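Local coordinates for endo-beta-mannanase (Opitutaceae bacterium TAV5, PDB 7BOB) that removes mannose units from the ends of beta-1,4-linked manno-oligosaccharides as a homotrimeric exo-beta-1,4-mannosidase of glycoside hydrolase family 5, at the interface of chains A and B. Sequence-based numbering; all coordinates share one arbitrary frame. Chains: chain A/B, Endo-beta-mannanase.

Contact 1: the interface of chains A and B. Residues chain A 493-496; chain B 253-256, 286, 294.
The end of chain A strand 490-496 meets a barrel loop of chain B just ahead of helix 258-272, where A:Asp494 caps the backbone of B:Leu255 and B:Ala256. Its CG lies anti to the backbone N (chi1 -169°), which carries the carboxylate out from the strand towards the loop. OD1 of A:Asp494 accepts a fairly straight hydrogen bond from the amide N of B:Leu255 at 2.9 Å (156° at H) through its syn lone pair, on the side of OD2. Aspartate suits the place: its short arm brings two acceptors to successive amide groups, although the bond from B:Ala256 N to OD2 is weak. The B:Leu255 side chain passes obliquely beside the carboxylate, with CB and CG close to OD1. OD1 of A:Asp494 also accepts from the amide N of A:Tyr495 at 2.6 Å, a bent bond within chain A that arrives 52° out of the carboxylate plane and helps to fix its turn. The amide groups at this helix approach would probably favour the charged form.

Water 1 extends the grip, lying 2.7 Å from OD2 of A:Asp494. It stands equally 2.7 Å from the carbonyl O of B:Ser253, and so joins the chains. The carbonyl O of B:Ser253 is also 3.1 Å from the carbonyl O of A:Tyr495, an unfavourable pair of acceptors that the shared water may ease.

Beyond the polar centre, methyl CD1 of B:Leu286 sits over one face of the A:Tyr495 ring, offset toward the rim and 3.4 Å from CE2. A branched aliphatic tip and a broad aromatic face make an apt CH-pi pair. On the other flank, the imidazole carbon CD2 of B:His294 lies 3.4 Å from the carbonyl O of A:Ala493.

Chain A thus offers one strand of its C-terminal part, whereas chain B offers two loops and the first turn of helix 292-309 from its family 5 catalytic barrel.

Contact 2: the interface of chains A and B. Residues chain A 491-493, 524, 526; chain B 288-291.
A:Glu491 and the B:Ala290 backbone meet where strand 490-496 of chain A faces the turn 288-291 of chain B. OE1 of A:Glu491 accepts a weak hydrogen bond from B:Ala290 N at 3.5 Å (148° at H). The small methyl CB of B:Ala290 fits beside the same oxygen, and this tip packs against the CB methylene at the root of the A:Glu524 side chain, 3.5 Å away; alanine suits so close an approach. From another side, the methyl CB of A:Ala493 comes 3.6 Å from the carbonyl O of B:Ala290.

The hydroxyl OG of B:Ser288, set between its backbone N and carbonyl carbon (chi1 80°), gives a weak bond of 3.2 Å to the carbonyl O of A:Ile492. Serine suits this place because its hydroxyl can also accept: B:Ala291 N reaches OG of B:Ser288 at 3.3 Å, weakly, in the manner of a helix N-cap.

Behind the carboxylate and itself bordering B:Ala290, A:Arg526 steadies the glutamate, its NH1 forming a salt bridge of 2.7 Å with OE1 of A:Glu491. The extended glutamate chain reaches alongside B:Ser288 CB to receive it, while arginine NH2 rests near the B:Ala290 methyl. An alanine in place of A:Glu491 would probably leave the A:Arg526 guanidinium without its mate and free to swing, and B:Ala290 N without this acceptor. The side chain of B:Arg289 crosses that of A:Arg526 at about a right angle, with their guanidinium planes 47° apart; NE of B:Arg289 lies 5.5 Å from NH1 of A:Arg526, and the glutamate charge is likely to soften their repulsion.

In the fold, chain A supplies strand 490-496, the end of strand 520-525 and the residue just beyond it, all in the C-terminal part, and chain B the turn that leads into helix 292-309.

Contact 1: the interface of chains A and B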
# COMPACT_ATOMS: atom_id res chain seq x y z
N ALA A 493 30.88 16.02 3.49
CA ALA A 493 30.89 17.46 3.68
C ALA A 493 29.49 18.05 3.69
O ALA A 493 29.21 18.97 4.46
CB ALA A 493 31.72 18.14 2.59
N ASP A 494 28.60 17.52 2.85
CA ASP A 494 27.22 17.97 2.79
C ASP A 494 26.44 16.96 1.97
O ASP A 494 27.03 16.13 1.26
CB ASP A 494 27.10 19.37 2.14
CG ASP A 494 25.71 19.98 2.30
OD1 ASP A 494 24.88 19.45 3.09
OD2 ASP A 494 25.42 21.00 1.62
N TYR A 495 25.12 17.03 2.08
CA TYR A 495 24.28 16.41 1.07
C TYR A 495 24.32 17.23 -0.21
O TYR A 495 24.75 18.38 -0.24
CB TYR A 495 22.84 16.31 1.56
CG TYR A 495 22.74 15.71 2.94
CD1 TYR A 495 22.83 14.33 3.14
CD2 TYR A 495 22.59 16.53 4.06
CE1 TYR A 495 22.74 13.79 4.40
CE2 TYR A 495 22.51 16.01 5.31
CZ TYR A 495 22.58 14.64 5.49
OH TYR A 495 22.48 14.14 6.77
N ARG A 496 23.81 16.64 -1.29
CA ARG A 496 23.58 17.37 -2.53
C ARG A 496 22.38 16.74 -3.22
O ARG A 496 21.90 15.68 -2.82
CB ARG A 496 24.81 17.31 -3.43
CG ARG A 496 25.36 15.89 -3.57
CD ARG A 496 26.08 15.73 -4.90
NE ARG A 496 25.15 16.00 -5.99
CZ ARG A 496 25.52 16.34 -7.21
NH1 ARG A 496 26.82 16.44 -7.52
NH2 ARG A 496 24.59 16.56 -8.14
N SER B 253 18.20 19.55 -0.74
CA SER B 253 19.55 19.14 -1.12
C SER B 253 20.60 19.34 -0.04
O SER B 253 21.79 19.16 -0.33
CB SER B 253 20.02 19.88 -2.38
OG SER B 253 19.14 19.68 -3.46
N GLY B 254 20.22 19.76 1.17
CA GLY B 254 21.19 19.81 2.25
C GLY B 254 21.52 21.14 2.91
O GLY B 254 20.76 22.10 2.79
N LEU B 255 22.65 21.19 3.63
CA LEU B 255 22.98 22.36 4.45
C LEU B 255 22.94 23.64 3.65
O LEU B 255 22.59 24.70 4.19
CB LEU B 255 24.37 22.20 5.07
CG LEU B 255 24.52 20.99 6.00
CD1 LEU B 255 25.99 20.70 6.30
CD2 LEU B 255 23.75 21.24 7.29
N ALA B 256 23.27 23.57 2.38
CA ALA B 256 23.39 24.78 1.57
C ALA B 256 22.10 25.12 0.83
O ALA B 256 22.00 26.22 0.27
CB ALA B 256 24.55 24.61 0.57
N LEU B 286 25.46 16.30 10.00
CA LEU B 286 26.85 16.28 9.54
C LEU B 286 27.65 17.24 10.40
O LEU B 286 27.35 18.43 10.44
CB LEU B 286 26.91 16.68 8.07
CG LEU B 286 25.90 15.92 7.22
CD1 LEU B 286 25.77 16.57 5.87
CD2 LEU B 286 26.32 14.45 7.07
N HIS B 294 29.90 24.37 5.53
CA HIS B 294 28.49 24.29 5.22
C HIS B 294 27.62 24.35 6.47
O HIS B 294 26.57 25.00 6.45
CB HIS B 294 28.24 23.04 4.38
CG HIS B 294 29.23 22.86 3.27
ND1 HIS B 294 29.36 23.78 2.24
CD2 HIS B 294 30.18 21.92 3.07
CE1 HIS B 294 30.33 23.38 1.43
NE2 HIS B 294 30.84 22.25 1.90
O HOH W 1 23.31 21.41 -0.07

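Contact 2: the interface of chains A and B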
# COMPACT_ATOMS: atom_id res chain seq x y z
N GLU A 491 35.12 11.87 4.22
CA GLU A 491 34.07 12.37 5.10
C GLU A 491 32.96 13.00 4.28
O GLU A 491 33.19 13.48 3.16
CB GLU A 491 34.63 13.41 6.07
CG GLU A 491 35.31 12.85 7.28
CD GLU A 491 36.28 13.83 7.90
OE1 GLU A 491 36.16 15.04 7.64
OE2 GLU A 491 37.17 13.38 8.65
N ILE A 492 31.76 13.03 4.85
CA ILE A 492 30.63 13.72 4.22
C ILE A 492 30.75 15.20 4.53
O ILE A 492 30.71 15.61 5.71
CB ILE A 492 29.28 13.17 4.71
CG1 ILE A 492 29.13 11.67 4.39
CG2 ILE A 492 28.15 13.93 4.05
CD1 ILE A 492 27.80 11.07 4.94
N ALA A 493 30.88 16.02 3.49
CA ALA A 493 30.89 17.46 3.68
C ALA A 493 29.49 18.05 3.69
O ALA A 493 29.21 18.97 4.46
CB ALA A 493 31.72 18.14 2.59
N GLU A 524 34.54 14.78 1.10
CA GLU A 524 35.88 15.35 1.14
C GLU A 524 36.87 14.22 1.36
O GLU A 524 36.74 13.48 2.35
CB GLU A 524 36.00 16.39 2.24
CG GLU A 524 37.23 17.26 2.15
CD GLU A 524 37.15 18.24 1.00
OE1 GLU A 524 36.06 18.85 0.80
OE2 GLU A 524 38.17 18.39 0.30
N ARG A 526 39.80 11.99 2.69
CA ARG A 526 40.59 11.96 3.91
C ARG A 526 41.39 10.66 3.90
O ARG A 526 41.25 9.79 4.76
CB ARG A 526 39.74 12.09 5.18
CG ARG A 526 39.07 13.47 5.38
CD ARG A 526 40.04 14.56 5.86
NE ARG A 526 39.73 15.91 5.35
CZ ARG A 526 38.96 16.81 5.97
NH1 ARG A 526 38.41 16.50 7.14
NH2 ARG A 526 38.74 18.02 5.43
N SER B 288 31.33 16.73 10.77
CA SER B 288 32.74 16.53 10.53
C SER B 288 33.43 17.85 10.17
O SER B 288 32.78 18.86 9.85
CB SER B 288 32.96 15.50 9.41
OG SER B 288 32.79 16.08 8.13
N ARG B 289 34.77 17.83 10.22
CA ARG B 289 35.52 19.02 9.86
C ARG B 289 35.31 19.36 8.38
O ARG B 289 35.31 20.53 8.00
CB ARG B 289 37.01 18.85 10.17
CG ARG B 289 37.76 20.18 10.01
CD ARG B 289 39.29 20.07 9.96
NE ARG B 289 39.87 19.77 11.28
CZ ARG B 289 39.94 20.62 12.31
NH1 ARG B 289 39.49 21.87 12.21
NH2 ARG B 289 40.47 20.21 13.45
N ALA B 290 35.11 18.35 7.54
CA ALA B 290 34.82 18.63 6.14
C ALA B 290 33.51 19.39 5.97
O ALA B 290 33.39 20.21 5.07
CB ALA B 290 34.78 17.32 5.35
N ALA B 291 32.53 19.13 6.84
CA ALA B 291 31.25 19.82 6.74
C ALA B 291 31.31 21.26 7.24
O ALA B 291 30.36 22.02 6.99
CB ALA B 291 30.17 19.03 7.51

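The centres of contact 1 and contact 2 lie about 10 Å apart, and A:Ala493 belongs to both, so strand 490-496 runs through both, with A:Ala493 at the join. On chain B, the segment between strand 277-282 and helix 292-309 serves both, and contact 1 adds the loop before helix 258-272. Strand 277-282 carries the glutamate expected to be the family 5 nucleophile, so this interface may help to hold loops near the active site. The C-terminal part of one subunit thus docks on the catalytic barrel of its neighbour, an unlike pairing of surfaces that can repeat around a homotrimer.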